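Local structure of N-acetylmuramoyl-L-alanine amidase XlyA (Bacillus subtilis, 3RDR) at residues T57-H60 against F61-D64; D83-S87 against G88-S92; G103-A106 against K107-N111; V131-K134 against Y135-K139. The protein cleaves the amide link between N-acetylmuramoyl residues and L-amino acids in cell-wall glycopeptides, this chain being the zinc-containing catalytic domain of an autolysin. One frame throughout, in Å; residues are numbered along the deposited sequence.

Overall arrangement
All four contacts are local and lie in one amidase domain. Contact 1 is the core one, its centre about 4 Å from the centre of the chain, and joins buried aromatic rings to strand 61-63. Contacts 2 and 4 are partly buried. They touch, with W136 packing on G88 and S87, and contact 4 supplies H133 to the zinc. Contact 3 is a surface contact at the start of helix 105-122, yet it meets contact 1 where V63 packs on N111. The chemistry follows the place. One indole-hydroxyl bond marks contact 1. Backbone N-H groups met by an aspartate mark contacts 2 and 3. Metal binding and aromatic packing mark contact 4.

Contact 1: T57-H60 against F61-D64; sequences TSWH and FTVD
W59 meets T62 through its indole N-H. NE1 donates to T62 OG1 at 2.7 Å, with a nearly straight angle of 165°. The hydroxyl lies at the edge of the indole, only 9° out of its plane. It therefore meets the N-H head-on and not from above the ring. The carbonyl oxygen of F61 touches the same edge, 3.2 Å from W59 CD1. T62 OG1 takes its place beside its own backbone N (chi1 -62°) and has a second hydrogen-bond partner in H71 NE2. These two partners limit rotation of the threonine. H46 of helix 43-50 touches both W59 and T62. This is the tight, buried part of the contact. H60 and F61 touch each other little; their rings diverge, and both pack on I93 of strand 92-97. F61 CG still lies 3.5 Å from H60 C. The solvent side lies at T57, which is exposed in the loop before the strand. The W59 side chain lies about 8 Å from the zinc ion. With T62 on helix 43-50 and F61 on L115 and L119 of helix 105-122, strand 61-63 carries helices on both faces, as in the central sheet of the T7 lysozyme-type amidase fold.

Contact 2: D83-S87 against G88-S92; sequences DGNGS and GNRAS
The shortest bond between the two segments runs from A91 N to S87 O, 2.7 Å. It is bent, and the donor stands above the carbonyl plane. R90 N makes a straighter bond to G86 O, nearly along the C=O axis. Both bonds belong to the short helix 87-90, for which G86 is the N-cap residue. The D83 carboxylate lies before this helix and meets its first turn. OD2 accepts from G88 N at 2.9 Å, and OD1 accepts from N89 N at 3.1 Å. Each oxygen uses its syn lone pair, so one carboxylate holds two neighbouring N-H groups. D83 CG lies between its own N and carbonyl carbon (chi1 66°), which turns the acid back toward the helix. A type II' turn from D83 to G86 brings the chain round, closed by G86 N to D83 O. N89 ties down the same turn. Its ND2 donates to G84 O at 3.0 Å, in the plane of the amide, while its OD1 accepts from H80 N and A81 N. On the outer side R90 runs alongside N85, with R90 CG 3.7 Å from N85 CA, and its guanidinium makes a cation-pi contact with Y22. W136 of helix 133-137 packs on D83 and S87. Y28 of strand 28-33 touches S87 and S92, and strand 92-97 begins at S92, just past the helix.

Contact 3: G103-A106 against K107-N111; sequences GDFA and KATAN
F105 and T109 come together through their first torsions. F105 CG is anti to the backbone N (chi1 -168°), and T109 OG1 sits beside its own N (chi1 -67°). The hydroxyl thus comes over one face of the phenyl ring, displaced toward the rim, 3.7 Å from F105 CE2. The same hydroxyl donates to F105 O, one turn back, at 3.0 Å. T109 N also donates to F105 O, at 2.8 Å, and the two donors arrive from opposite faces of the carbonyl plane. One oxygen is therefore held by both the backbone and the side chain of T109. At the start of the helix, D104 OD1 accepts from K107 N at 3.3 Å. The N-H comes from above the carboxylate plane, 65° out of it. A108 N bonds to D104 O. The K107 amine is not in contact with the acid, its NZ lying 5.2 Å from D104 OD2, though opposite charges there may attract weakly. On the inner side F105 and A108 touch I97 of strand 92-97, and F105 makes a cation-pi contact with K144. An aspartate N-cap of this kind is a classic helix start, and here it opens helix 105-122, which packs against the central sheet of the amidase.

Contact 4: V131-K134 against Y135-K139; sequences VPHK and YWSGK. With ZN (zinc ion), chain B.
H133, K134 and Y135 carry most of this contact. H133 and K134 meet later residues, while Y135 packs back on V131 and P132. H133 CG is anti to the backbone N (chi1 177°), which sends the imidazole out to the metal. Its ND1 binds the zinc ion at 2.3 Å. H32 and C141 complete the protein part of the site. K139 lies over one face of the imidazole, with CB toward the rim and CD 3.6 Å from H133 CE1. A water in the plane of the ring links the two residues. It accepts from K139 NZ at 2.9 Å and, weakly, from H133 NE2. NE2 also makes a weak hydrogen bond to A81 O. This is the zinc site of the amidase 2 family, placed where edge strand 130-132 of the sheet passes straight into the short helix 133-137. The first turn of that helix is held by Y135 N to P132 O, 2.9 Å, and W136 N to H133 O, 3.0 Å. Both donors stand above the carbonyl planes. The Y135 ring turns back over V131. V131 CG1 makes a CH-pi contact with one face, 4.3 Å from the ring centroid and 23° off the normal. The other methyl, V131 CG2, reaches W136 NE1 at 3.4 Å, whose N-H is engaged by T30 OG1. K134 O accepts from G138 N as the chain leaves the helix with positive phi at G138. The extended K134 stem, its CG anti to the backbone N, lies alongside the G138-K139 backbone, and its NZ forms a salt bridge with E140.

Contact 1: T57-H60 against F61-D64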
# COMPACT_ATOMS: atom_id res chain seq x y z
N THR A 57 -12.83 -1.31 0.24
CA THR A 57 -11.48 -1.15 -0.31
C THR A 57 -10.46 -1.86 0.59
O THR A 57 -10.69 -2.03 1.78
CB THR A 57 -11.10 0.36 -0.42
OG1 THR A 57 -11.89 0.97 -1.44
CG2 THR A 57 -9.63 0.52 -0.77
N SER A 58 -9.35 -2.30 0.00
CA SER A 58 -8.32 -2.98 0.78
C SER A 58 -6.99 -3.02 0.05
O SER A 58 -6.94 -3.04 -1.18
CB SER A 58 -8.76 -4.41 1.11
OG SER A 58 -8.83 -5.20 -0.06
N TRP A 59 -5.92 -3.03 0.83
CA TRP A 59 -4.56 -3.09 0.29
C TRP A 59 -3.74 -3.91 1.27
O TRP A 59 -4.22 -4.26 2.35
CB TRP A 59 -4.00 -1.67 0.10
CG TRP A 59 -4.08 -0.84 1.32
CD1 TRP A 59 -3.13 -0.69 2.28
CD2 TRP A 59 -5.20 -0.05 1.74
NE1 TRP A 59 -3.59 0.15 3.27
CE2 TRP A 59 -4.86 0.55 2.97
CE3 TRP A 59 -6.47 0.21 1.19
CZ2 TRP A 59 -5.73 1.40 3.66
CZ3 TRP A 59 -7.33 1.06 1.88
CH2 TRP A 59 -6.96 1.64 3.11
N HIS A 60 -2.49 -4.19 0.91
CA HIS A 60 -1.64 -5.04 1.74
C HIS A 60 -0.88 -4.42 2.91
O HIS A 60 -0.85 -5.00 4.00
CB HIS A 60 -0.66 -5.78 0.82
CG HIS A 60 -1.33 -6.44 -0.35
ND1 HIS A 60 -1.75 -7.75 -0.32
CD2 HIS A 60 -1.73 -5.94 -1.54
CE1 HIS A 60 -2.38 -8.03 -1.45
NE2 HIS A 60 -2.39 -6.95 -2.20
N PHE A 61 -0.28 -3.26 2.69
CA PHE A 61 0.51 -2.60 3.73
C PHE A 61 0.20 -1.11 3.93
O PHE A 61 0.02 -0.37 2.96
CB PHE A 61 2.00 -2.68 3.39
CG PHE A 61 2.58 -4.07 3.40
CD1 PHE A 61 2.89 -4.70 4.60
CD2 PHE A 61 2.91 -4.70 2.20
CE1 PHE A 61 3.51 -5.95 4.60
CE2 PHE A 61 3.53 -5.95 2.20
CZ PHE A 61 3.84 -6.57 3.41
N THR A 62 0.15 -0.69 5.19
CA THR A 62 -0.04 0.72 5.50
C THR A 62 1.24 1.09 6.25
O THR A 62 1.64 0.40 7.20
CB THR A 62 -1.26 0.99 6.39
OG1 THR A 62 -2.45 0.59 5.70
CG2 THR A 62 -1.35 2.49 6.71
N VAL A 63 1.89 2.16 5.81
CA VAL A 63 3.15 2.60 6.39
C VAL A 63 3.08 4.00 7.01
O VAL A 63 2.62 4.93 6.36
CB VAL A 63 4.26 2.64 5.30
CG1 VAL A 63 5.62 2.98 5.92
CG2 VAL A 63 4.33 1.31 4.55
N ASP A 64 3.51 4.14 8.26
CA ASP A 64 3.57 5.46 8.88
C ASP A 64 5.02 5.68 9.30
O ASP A 64 5.89 4.87 8.95
CB ASP A 64 2.59 5.64 10.06
CG ASP A 64 2.86 4.70 11.22
OD1 ASP A 64 4.04 4.47 11.54
OD2 ASP A 64 1.88 4.23 11.83

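Contact 2: D83-S87 against G88-S92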
# COMPACT_ATOMS: atom_id res chain seq x y z
N ASP A 83 -8.88 -0.83 -11.32
CA ASP A 83 -8.87 -1.31 -12.70
C ASP A 83 -9.56 -2.66 -12.85
O ASP A 83 -9.17 -3.49 -13.67
CB ASP A 83 -7.42 -1.37 -13.22
CG ASP A 83 -6.58 -2.41 -12.50
OD1 ASP A 83 -6.89 -2.76 -11.33
OD2 ASP A 83 -5.58 -2.86 -13.10
N GLY A 84 -10.61 -2.87 -12.06
CA GLY A 84 -11.36 -4.11 -12.12
C GLY A 84 -10.51 -5.34 -11.84
O GLY A 84 -9.93 -5.48 -10.76
N ASN A 85 -10.43 -6.23 -12.83
CA ASN A 85 -9.65 -7.45 -12.69
C ASN A 85 -8.31 -7.33 -13.40
O ASN A 85 -7.68 -8.33 -13.74
CB ASN A 85 -10.43 -8.64 -13.25
CG ASN A 85 -11.47 -9.16 -12.28
OD1 ASN A 85 -12.51 -9.68 -12.68
ND2 ASN A 85 -11.19 -9.02 -10.98
N GLY A 86 -7.87 -6.09 -13.62
CA GLY A 86 -6.59 -5.84 -14.26
C GLY A 86 -5.45 -6.16 -13.30
O GLY A 86 -5.68 -6.54 -12.16
N SER A 87 -4.21 -5.98 -13.76
CA SER A 87 -3.04 -6.28 -12.96
C SER A 87 -2.87 -5.45 -11.69
O SER A 87 -2.20 -5.88 -10.75
CB SER A 87 -1.78 -6.16 -13.82
OG SER A 87 -1.82 -7.09 -14.88
N GLY A 88 -3.46 -4.26 -11.66
CA GLY A 88 -3.35 -3.43 -10.47
C GLY A 88 -3.97 -4.15 -9.29
O GLY A 88 -3.32 -4.37 -8.26
N ASN A 89 -5.23 -4.52 -9.44
CA ASN A 89 -5.92 -5.23 -8.37
C ASN A 89 -5.53 -6.70 -8.26
O ASN A 89 -5.32 -7.20 -7.15
CB ASN A 89 -7.44 -5.14 -8.56
CG ASN A 89 -8.00 -3.81 -8.10
OD1 ASN A 89 -7.46 -3.17 -7.20
ND2 ASN A 89 -9.12 -3.41 -8.70
N ARG A 90 -5.42 -7.39 -9.39
CA ARG A 90 -5.12 -8.82 -9.39
C ARG A 90 -3.66 -9.26 -9.46
O ARG A 90 -3.38 -10.46 -9.35
CB ARG A 90 -5.91 -9.50 -10.51
CG ARG A 90 -7.43 -9.31 -10.40
CD ARG A 90 -8.02 -10.03 -9.19
NE ARG A 90 -7.88 -11.48 -9.29
CZ ARG A 90 -8.69 -12.27 -10.00
NH1 ARG A 90 -9.71 -11.76 -10.67
NH2 ARG A 90 -8.47 -13.58 -10.04
N ALA A 91 -2.73 -8.33 -9.64
CA ALA A 91 -1.32 -8.72 -9.72
C ALA A 91 -0.34 -7.74 -9.11
O ALA A 91 0.79 -7.60 -9.58
CB ALA A 91 -0.94 -8.99 -11.19
N SER A 92 -0.76 -7.03 -8.06
CA SER A 92 0.17 -6.10 -7.43
C SER A 92 -0.08 -6.01 -5.94
O SER A 92 -1.17 -6.29 -5.45
CB SER A 92 0.07 -4.70 -8.05
OG SER A 92 -0.96 -3.91 -7.46

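Contact 3: G103-A106 against K107-N111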
# COMPACT_ATOMS: atom_id res chain seq x y z
N GLY A 103 2.63 12.51 12.56
CA GLY A 103 3.69 11.69 12.00
C GLY A 103 4.60 12.45 11.06
O GLY A 103 4.24 13.52 10.57
N ASP A 104 5.77 11.90 10.80
CA ASP A 104 6.76 12.51 9.91
C ASP A 104 6.63 11.86 8.53
O ASP A 104 6.99 10.69 8.35
CB ASP A 104 8.16 12.26 10.48
CG ASP A 104 9.23 13.06 9.77
OD1 ASP A 104 9.16 13.22 8.53
OD2 ASP A 104 10.17 13.53 10.46
N PHE A 105 6.14 12.60 7.55
CA PHE A 105 5.96 12.05 6.21
C PHE A 105 7.28 11.59 5.58
O PHE A 105 7.33 10.57 4.90
CB PHE A 105 5.29 13.08 5.28
CG PHE A 105 4.83 12.49 3.97
CD1 PHE A 105 3.79 11.56 3.94
CD2 PHE A 105 5.43 12.86 2.77
CE1 PHE A 105 3.36 11.00 2.73
CE2 PHE A 105 5.01 12.31 1.56
CZ PHE A 105 3.98 11.38 1.54
N ALA A 106 8.34 12.35 5.83
CA ALA A 106 9.65 12.01 5.28
C ALA A 106 10.10 10.64 5.78
O ALA A 106 10.62 9.84 5.01
CB ALA A 106 10.69 13.07 5.67
N LYS A 107 9.88 10.39 7.06
CA LYS A 107 10.26 9.13 7.68
C LYS A 107 9.30 7.99 7.32
O LYS A 107 9.65 6.82 7.43
CB LYS A 107 10.35 9.30 9.19
CG LYS A 107 10.81 8.05 9.93
CD LYS A 107 11.91 8.37 10.94
CE LYS A 107 11.43 9.29 12.05
NZ LYS A 107 12.52 9.60 13.02
N ALA A 108 8.08 8.35 6.91
CA ALA A 108 7.10 7.34 6.52
C ALA A 108 7.48 6.90 5.12
O ALA A 108 7.35 5.74 4.75
CB ALA A 108 5.70 7.93 6.53
N THR A 109 7.96 7.86 4.33
CA THR A 109 8.38 7.60 2.96
C THR A 109 9.61 6.71 2.97
O THR A 109 9.72 5.78 2.17
CB THR A 109 8.69 8.91 2.23
OG1 THR A 109 7.48 9.66 2.06
CG2 THR A 109 9.31 8.63 0.86
N ALA A 110 10.53 6.99 3.89
CA ALA A 110 11.76 6.21 4.01
C ALA A 110 11.43 4.78 4.39
O ALA A 110 12.04 3.84 3.89
CB ALA A 110 12.67 6.83 5.06
N ASN A 111 10.45 4.62 5.28
CA ASN A 111 10.04 3.29 5.71
C ASN A 111 9.40 2.53 4.55
O ASN A 111 9.55 1.31 4.43
CB ASN A 111 9.06 3.37 6.89
CG ASN A 111 9.72 3.89 8.15
OD1 ASN A 111 10.92 3.73 8.35
ND2 ASN A 111 8.92 4.49 9.03

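Contact 4: V131-K134 against Y135-K139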
# COMPACT_ATOMS: atom_id res chain seq x y z
N VAL A 131 4.89 0.94 -9.39
CA VAL A 131 4.09 2.00 -9.98
C VAL A 131 3.15 2.73 -9.04
O VAL A 131 2.84 2.25 -7.94
CB VAL A 131 3.23 1.44 -11.13
CG1 VAL A 131 4.12 0.80 -12.19
CG2 VAL A 131 2.23 0.44 -10.58
N PRO A 132 2.68 3.91 -9.46
CA PRO A 132 1.76 4.71 -8.66
C PRO A 132 0.35 4.26 -9.00
O PRO A 132 0.11 3.75 -10.10
CB PRO A 132 2.03 6.13 -9.13
CG PRO A 132 2.29 5.92 -10.60
CD PRO A 132 3.20 4.70 -10.60
N HIS A 133 -0.58 4.43 -8.07
CA HIS A 133 -1.96 4.07 -8.31
C HIS A 133 -2.40 4.66 -9.65
O HIS A 133 -3.12 4.02 -10.43
CB HIS A 133 -2.85 4.61 -7.18
CG HIS A 133 -4.31 4.35 -7.37
ND1 HIS A 133 -5.27 4.79 -6.48
CD2 HIS A 133 -4.99 3.70 -8.35
CE1 HIS A 133 -6.46 4.42 -6.89
NE2 HIS A 133 -6.32 3.76 -8.03
N LYS A 134 -1.95 5.88 -9.92
CA LYS A 134 -2.31 6.59 -11.15
C LYS A 134 -2.09 5.76 -12.42
O LYS A 134 -2.88 5.83 -13.36
CB LYS A 134 -1.51 7.89 -11.25
CG LYS A 134 -1.89 8.76 -12.44
CD LYS A 134 -1.15 10.10 -12.40
CE LYS A 134 -1.55 11.00 -13.57
NZ LYS A 134 -0.85 12.32 -13.48
N TYR A 135 -1.01 4.99 -12.44
CA TYR A 135 -0.68 4.15 -13.58
C TYR A 135 -1.86 3.27 -14.02
O TYR A 135 -2.12 3.12 -15.22
CB TYR A 135 0.51 3.26 -13.23
CG TYR A 135 0.96 2.35 -14.36
CD1 TYR A 135 1.58 2.86 -15.50
CD2 TYR A 135 0.76 0.97 -14.28
CE1 TYR A 135 2.00 2.02 -16.53
CE2 TYR A 135 1.18 0.12 -15.30
CZ TYR A 135 1.80 0.65 -16.42
OH TYR A 135 2.22 -0.19 -17.42
N TRP A 136 -2.56 2.70 -13.05
CA TRP A 136 -3.70 1.81 -13.32
C TRP A 136 -5.04 2.51 -13.56
O TRP A 136 -5.90 1.97 -14.25
CB TRP A 136 -3.89 0.83 -12.16
CG TRP A 136 -2.68 0.06 -11.76
CD1 TRP A 136 -2.03 0.11 -10.55
CD2 TRP A 136 -1.97 -0.90 -12.55
NE1 TRP A 136 -0.97 -0.76 -10.54
CE2 TRP A 136 -0.91 -1.40 -11.75
CE3 TRP A 136 -2.13 -1.39 -13.85
CZ2 TRP A 136 -0.01 -2.36 -12.22
CZ3 TRP A 136 -1.24 -2.36 -14.32
CH2 TRP A 136 -0.19 -2.83 -13.50
N SER A 137 -5.22 3.69 -12.99
CA SER A 137 -6.51 4.36 -13.11
C SER A 137 -6.49 5.83 -13.51
O SER A 137 -7.54 6.42 -13.72
CB SER A 137 -7.26 4.23 -11.79
OG SER A 137 -6.55 4.90 -10.77
N GLY A 138 -5.30 6.42 -13.59
CA GLY A 138 -5.23 7.83 -13.94
C GLY A 138 -5.61 8.72 -12.77
O GLY A 138 -5.64 9.95 -12.90
N LYS A 139 -5.90 8.11 -11.63
CA LYS A 139 -6.26 8.87 -10.44
C LYS A 139 -5.03 9.60 -9.91
O LYS A 139 -3.91 9.10 -10.04
CB LYS A 139 -6.83 7.93 -9.37
CG LYS A 139 -7.31 8.64 -8.11
CD LYS A 139 -8.05 7.67 -7.19
CE LYS A 139 -9.35 7.19 -7.82
NZ LYS A 139 -10.07 6.21 -6.95
ZN ZN B . -4.57 5.34 -4.41
O HOH W 1 -9.08 3.97 -8.58